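PDB 1RLK: peptidyl-tRNA hydrolase from Thermoplasma acidophilum, which probably hydrolyses peptidyl-tRNAs that drop off the ribosome during protein synthesis, releasing the tRNA from the N-acyl-amino acid. Local coordinates for residues A[66-71]-A[95-100]; A[74-79]-A[105-110]. All blocks are in the same frame, centred on the assembly; numbering follows the deposited sequence.

Overall arrangement
Both contacts are buried and lie on one side of the mixed sheet, with centres about 8 Å apart. Contact 1 is the more central, about 6 Å from the centre of the chain to its own centre, and lays helix 61-74 on strand 94-103 through carbon alone. Contact 2, at about 10 Å, joins the turn after that helix to helix 104-111; its apolar middle is edged by partly exposed M74 and K106. The two meet directly, because strands 94-103 and 78-82 are neighbours: G100 N lies 2.8 Å from V77 O, and G98 N lies 2.9 Å from E79 O, both probable hydrogen bonds.

Contact 1: residues A[66-71]-A[95-100]; sequences EIKRMA and TCIGLG
K68 NZ is gripped by two groups beyond the interface, a salt bridge to D72 OD2 and a hydrogen bond to N78 OD1, while the base of the same side chain touches I97. The chain bends at chi2 (74°), and its amine leads away from strand 95-100. I97 CD1 lies 3.8 Å from K68 CA and 3.9 Å from K68 CB, a contact with the backbone side of the lysine.

The apolar centre is I67, whose CG2 stands anti to the backbone N and meets two strand residues. I67 CG2 lies 3.6 Å from L99 CD2 and, slightly farther off, meets I97 CG2. The two isoleucines slide past each other in opposite directions, whereas I67 and L99 cross at about a right angle. L99 CD2 also reaches A71 CB at 3.9 Å, so one methyl spans a full helical turn.

The segment axes approach to 9.6 Å at 20°, so helix 61-74 runs nearly parallel to strand 94-103. This helix is the connection of a beta-alpha-beta crossover between the parallel strands 53-58 and 78-82, and on its way it covers strand 94-103, which runs antiparallel to both. Helix 104-111 joins the same apolar layer through I110 on I67 and L107 on L99, A8 of strand 3-10 touches both I67 and I97, and I80 of strand 78-82 touches I97.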
loop_
_atom_site.group_PDB
_atom_site.type_symbol
_atom_site.label_atom_id
_atom_site.label_comp_id
_atom_site.label_asym_id
_atom_site.label_seq_id
_atom_site.Cartn_x
_atom_site.Cartn_y
_atom_site.Cartn_z
ATOM N N GLU A 66 -2.283 -11.928 -1.645
ATOM C CA GLU A 66 -1.864 -12.211 -3.014
ATOM C C GLU A 66 -0.976 -11.095 -3.547
ATOM O O GLU A 66 0.020 -11.347 -4.191
ATOM C CB GLU A 66 -3.104 -12.357 -3.906
ATOM C CG GLU A 66 -2.796 -12.740 -5.336
ATOM C CD GLU A 66 -2.223 -14.139 -5.445
ATOM O OE1 GLU A 66 -2.461 -14.970 -4.533
ATOM O OE2 GLU A 66 -1.534 -14.404 -6.453
ATOM N N ILE A 67 -1.354 -9.853 -3.268
ATOM C CA ILE A 67 -0.567 -8.681 -3.634
ATOM C C ILE A 67 0.816 -8.756 -2.973
ATOM O O ILE A 67 1.860 -8.572 -3.614
ATOM C CB ILE A 67 -1.352 -7.398 -3.203
ATOM C CG1 ILE A 67 -2.543 -7.178 -4.136
ATOM C CG2 ILE A 67 -0.474 -6.151 -3.229
ATOM C CD1 ILE A 67 -3.572 -6.203 -3.610
ATOM N N LYS A 68 0.803 -9.042 -1.669
ATOM C CA LYS A 68 2.018 -9.228 -0.898
ATOM C C LYS A 68 2.907 -10.240 -1.607
ATOM O O LYS A 68 4.057 -9.964 -1.900
ATOM C CB LYS A 68 1.646 -9.712 0.522
ATOM C CG LYS A 68 2.843 -10.176 1.398
ATOM C CD LYS A 68 3.632 -9.009 1.856
ATOM C CE LYS A 68 4.676 -9.342 2.923
ATOM N NZ LYS A 68 6.003 -8.803 2.492
ATOM N N ARG A 69 2.358 -11.414 -1.893
ATOM C CA ARG A 69 3.118 -12.473 -2.576
ATOM C C ARG A 69 3.794 -11.959 -3.843
ATOM O O ARG A 69 4.989 -12.192 -4.064
ATOM C CB ARG A 69 2.225 -13.674 -2.921
ATOM C CG ARG A 69 3.000 -14.847 -3.547
ATOM C CD ARG A 69 2.133 -15.977 -4.088
ATOM N NE ARG A 69 1.279 -15.558 -5.204
ATOM C CZ ARG A 69 1.707 -15.268 -6.435
ATOM N NH1 ARG A 69 2.994 -15.338 -6.764
ATOM N NH2 ARG A 69 0.834 -14.908 -7.367
ATOM N N MET A 70 3.035 -11.253 -4.676
ATOM C CA MET A 70 3.574 -10.761 -5.944
ATOM C C MET A 70 4.613 -9.681 -5.748
ATOM O O MET A 70 5.635 -9.681 -6.408
ATOM C CB MET A 70 2.449 -10.234 -6.831
ATOM C CG MET A 70 1.414 -11.269 -7.158
ATOM S SD MET A 70 0.556 -10.833 -8.647
ATOM C CE MET A 70 -0.955 -11.367 -8.303
ATOM N N ALA A 71 4.358 -8.759 -4.826
ATOM C CA ALA A 71 5.301 -7.690 -4.556
ATOM C C ALA A 71 6.643 -8.234 -4.086
ATOM O O ALA A 71 7.680 -7.807 -4.558
ATOM C CB ALA A 71 4.725 -6.718 -3.506
ATOM N N THR A 95 -5.711 -3.918 7.296
ATOM C CA THR A 95 -6.636 -3.003 6.609
ATOM C C THR A 95 -6.269 -2.767 5.155
ATOM O O THR A 95 -7.144 -2.579 4.323
ATOM C CB THR A 95 -6.680 -1.623 7.326
ATOM O OG1 THR A 95 -5.353 -1.086 7.502
ATOM C CG2 THR A 95 -7.217 -1.767 8.718
ATOM N N CYS A 96 -4.981 -2.723 4.857
ATOM C CA CYS A 96 -4.510 -2.374 3.533
ATOM C C CYS A 96 -3.058 -2.754 3.339
ATOM O O CYS A 96 -2.398 -3.207 4.271
ATOM C CB CYS A 96 -4.710 -0.872 3.295
ATOM S SG CYS A 96 -3.715 0.188 4.362
ATOM N N ILE A 97 -2.559 -2.611 2.114
ATOM C CA ILE A 97 -1.150 -2.836 1.827
ATOM C C ILE A 97 -0.632 -1.758 0.885
ATOM O O ILE A 97 -1.267 -1.450 -0.124
ATOM C CB ILE A 97 -0.908 -4.256 1.255
ATOM C CG1 ILE A 97 0.573 -4.491 1.003
ATOM C CG2 ILE A 97 -1.691 -4.494 -0.027
ATOM C CD1 ILE A 97 0.899 -5.937 0.657
ATOM N N GLY A 98 0.495 -1.158 1.236
ATOM C CA GLY A 98 1.159 -0.192 0.375
ATOM C C GLY A 98 2.235 -0.839 -0.478
ATOM O O GLY A 98 2.899 -1.796 -0.044
ATOM N N LEU A 99 2.411 -0.320 -1.687
ATOM C CA LEU A 99 3.444 -0.782 -2.613
ATOM C C LEU A 99 4.181 0.392 -3.234
ATOM O O LEU A 99 3.555 1.330 -3.739
ATOM C CB LEU A 99 2.861 -1.604 -3.767
ATOM C CG LEU A 99 1.736 -2.587 -3.538
ATOM C CD1 LEU A 99 1.213 -3.039 -4.883
ATOM C CD2 LEU A 99 2.237 -3.792 -2.739
ATOM N N GLY A 100 5.506 0.319 -3.243
ATOM C CA GLY A 100 6.322 1.291 -3.946
ATOM C C GLY A 100 6.861 2.382 -3.040
ATOM O O GLY A 100 6.919 2.190 -1.819
#

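Contact 2: residues A[74-79]-A[105-110]; sequences MGIVNE and EKLDKI
A Schellman motif ends the helix before G75, and the two residues flanking that glycine, M74 and I76, carry the contact with helix 104-111. G75 has positive phi (72°) and two bonds back into the last turn, the evidence for the motif.

M74 and I76 share the packing almost equally, and each branch of I76 has its own partner. I76 CG1 stands anti to the carbonyl carbon (chi1 -67°), beside the backbone N. I76 CD1 meets I110 CD1 tip to tip at 3.6 Å. The same I76 CD1 lies 3.9 Å from K106 CD, where the isoleucine and the lysine slide past each other in opposite directions. I76 CG2 takes the other way, to L107 CD2 at 4.0 Å. The side chain of K106 packs through CG and CD, while its NZ forms a salt bridge with D102.

M74 also approaches I110 tip to tip, with M74 SD 3.8 Å from I110 CD1; the still shorter approach of its CE is too close to be trusted. An alanine here would probably leave the end of I110 without its sulfur neighbour and open a gap at this partly exposed edge.

Within the segment, N78 ND2 donates to I76 O at 2.9 Å, with an N-H...O angle of 168° and the acceptor in the amide plane, linking the turn to the start of the strand. The same ND2 also bonds D72 OD1.

I110 also touches M70 of helix 61-74, so helix 104-111 packs against that helix as well as the turn. A Schellman motif thus closes the crossover helix, and helix 104-111, following strand 94-103, packs over the turn to the edge strand 78-82 of this PTH2 alpha/beta fold.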
loop_
_atom_site.group_PDB
_atom_site.type_symbol
_atom_site.label_atom_id
_atom_site.label_comp_id
_atom_site.label_asym_id
_atom_site.label_seq_id
_atom_site.Cartn_x
_atom_site.Cartn_y
_atom_site.Cartn_z
ATOM N N MET A 74 8.665 -9.766 -6.862
ATOM C CA MET A 74 9.189 -8.752 -7.772
ATOM C C MET A 74 10.164 -7.796 -7.116
ATOM O O MET A 74 10.713 -6.922 -7.784
ATOM C CB MET A 74 8.029 -7.953 -8.361
ATOM C CG MET A 74 7.170 -8.780 -9.271
ATOM S SD MET A 74 5.945 -7.785 -10.091
ATOM C CE MET A 74 4.635 -8.742 -9.781
ATOM N N GLY A 75 10.375 -7.954 -5.813
ATOM C CA GLY A 75 11.312 -7.133 -5.076
ATOM C C GLY A 75 10.810 -5.719 -4.893
ATOM O O GLY A 75 11.596 -4.770 -4.883
ATOM N N ILE A 76 9.496 -5.582 -4.773
ATOM C CA ILE A 76 8.869 -4.279 -4.611
ATOM C C ILE A 76 8.621 -4.022 -3.129
ATOM O O ILE A 76 8.064 -4.871 -2.410
ATOM C CB ILE A 76 7.553 -4.204 -5.419
ATOM C CG1 ILE A 76 7.862 -4.263 -6.926
ATOM C CG2 ILE A 76 6.782 -2.921 -5.083
ATOM C CD1 ILE A 76 6.646 -4.523 -7.820
ATOM N N VAL A 77 9.018 -2.834 -2.686
ATOM C CA VAL A 77 8.727 -2.388 -1.319
ATOM C C VAL A 77 7.240 -2.457 -1.056
ATOM O O VAL A 77 6.426 -1.984 -1.860
ATOM C CB VAL A 77 9.220 -0.938 -1.076
ATOM C CG1 VAL A 77 8.698 -0.398 0.275
ATOM C CG2 VAL A 77 10.739 -0.875 -1.153
ATOM N N ASN A 78 6.869 -3.050 0.075
ATOM C CA ASN A 78 5.468 -3.158 0.456
ATOM C C ASN A 78 5.291 -3.221 1.954
ATOM O O ASN A 78 6.186 -3.694 2.674
ATOM C CB ASN A 78 4.837 -4.388 -0.197
ATOM C CG ASN A 78 5.424 -5.699 0.325
ATOM O OD1 ASN A 78 4.868 -6.307 1.240
ATOM N ND2 ASN A 78 6.544 -6.138 -0.263
ATOM N N GLU A 79 4.144 -2.751 2.433
ATOM C CA GLU A 79 3.851 -2.776 3.857
ATOM C C GLU A 79 2.401 -3.111 4.076
ATOM O O GLU A 79 1.509 -2.377 3.624
ATOM C CB GLU A 79 4.158 -1.417 4.488
ATOM C CG GLU A 79 3.904 -1.363 5.984
ATOM C CD GLU A 79 4.960 -2.083 6.815
ATOM O OE1 GLU A 79 6.021 -2.530 6.273
ATOM O OE2 GLU A 79 4.723 -2.162 8.032
ATOM N N GLU A 105 4.178 0.589 -14.604
ATOM C CA GLU A 105 3.973 -0.627 -15.402
ATOM C C GLU A 105 4.179 -1.880 -14.552
ATOM O O GLU A 105 3.429 -2.863 -14.674
ATOM C CB GLU A 105 4.903 -0.627 -16.628
ATOM C CG GLU A 105 5.108 -1.981 -17.318
ATOM C CD GLU A 105 4.411 -2.104 -18.673
ATOM O OE1 GLU A 105 4.388 -1.130 -19.448
ATOM O OE2 GLU A 105 3.895 -3.197 -18.967
ATOM N N LYS A 106 5.212 -1.841 -13.708
ATOM C CA LYS A 106 5.516 -2.940 -12.792
ATOM C C LYS A 106 4.385 -3.108 -11.783
ATOM O O LYS A 106 3.860 -4.208 -11.610
ATOM C CB LYS A 106 6.850 -2.690 -12.070
ATOM C CG LYS A 106 7.628 -3.936 -11.729
ATOM C CD LYS A 106 8.898 -3.615 -10.918
ATOM C CE LYS A 106 10.033 -3.077 -11.795
ATOM N NZ LYS A 106 11.097 -2.367 -10.993
ATOM N N LEU A 107 3.989 -2.002 -11.151
ATOM C CA LEU A 107 2.947 -2.016 -10.142
ATOM C C LEU A 107 1.615 -2.483 -10.715
ATOM O O LEU A 107 0.892 -3.202 -10.063
ATOM C CB LEU A 107 2.804 -0.639 -9.475
ATOM C CG LEU A 107 4.025 -0.216 -8.648
ATOM C CD1 LEU A 107 3.957 1.232 -8.236
ATOM C CD2 LEU A 107 4.146 -1.097 -7.404
ATOM N N ASP A 108 1.316 -2.112 -11.955
ATOM C CA ASP A 108 0.053 -2.509 -12.584
ATOM C C ASP A 108 -0.021 -4.023 -12.823
ATOM O O ASP A 108 -1.096 -4.594 -12.842
ATOM C CB ASP A 108 -0.151 -1.761 -13.905
ATOM C CG ASP A 108 -0.464 -0.274 -13.702
ATOM O OD1 ASP A 108 -1.016 0.109 -12.647
ATOM O OD2 ASP A 108 -0.173 0.584 -14.554
ATOM N N LYS A 109 1.123 -4.662 -12.989
ATOM C CA LYS A 109 1.172 -6.134 -13.074
ATOM C C LYS A 109 0.592 -6.819 -11.842
ATOM O O LYS A 109 0.167 -7.963 -11.921
ATOM C CB LYS A 109 2.610 -6.628 -13.282
ATOM C CG LYS A 109 3.251 -6.161 -14.550
ATOM C CD LYS A 109 4.622 -6.769 -14.749
ATOM C CE LYS A 109 5.208 -6.312 -16.072
ATOM N NZ LYS A 109 6.687 -6.423 -16.133
ATOM N N ILE A 110 0.589 -6.119 -10.707
ATOM C CA ILE A 110 0.094 -6.663 -9.430
ATOM C C ILE A 110 -1.319 -6.195 -9.089
ATOM O O ILE A 110 -2.163 -7.005 -8.714
ATOM C CB ILE A 110 1.061 -6.244 -8.291
ATOM C CG1 ILE A 110 2.439 -6.835 -8.531
ATOM C CG2 ILE A 110 0.550 -6.703 -6.911
ATOM C CD1 ILE A 110 3.498 -6.330 -7.576
#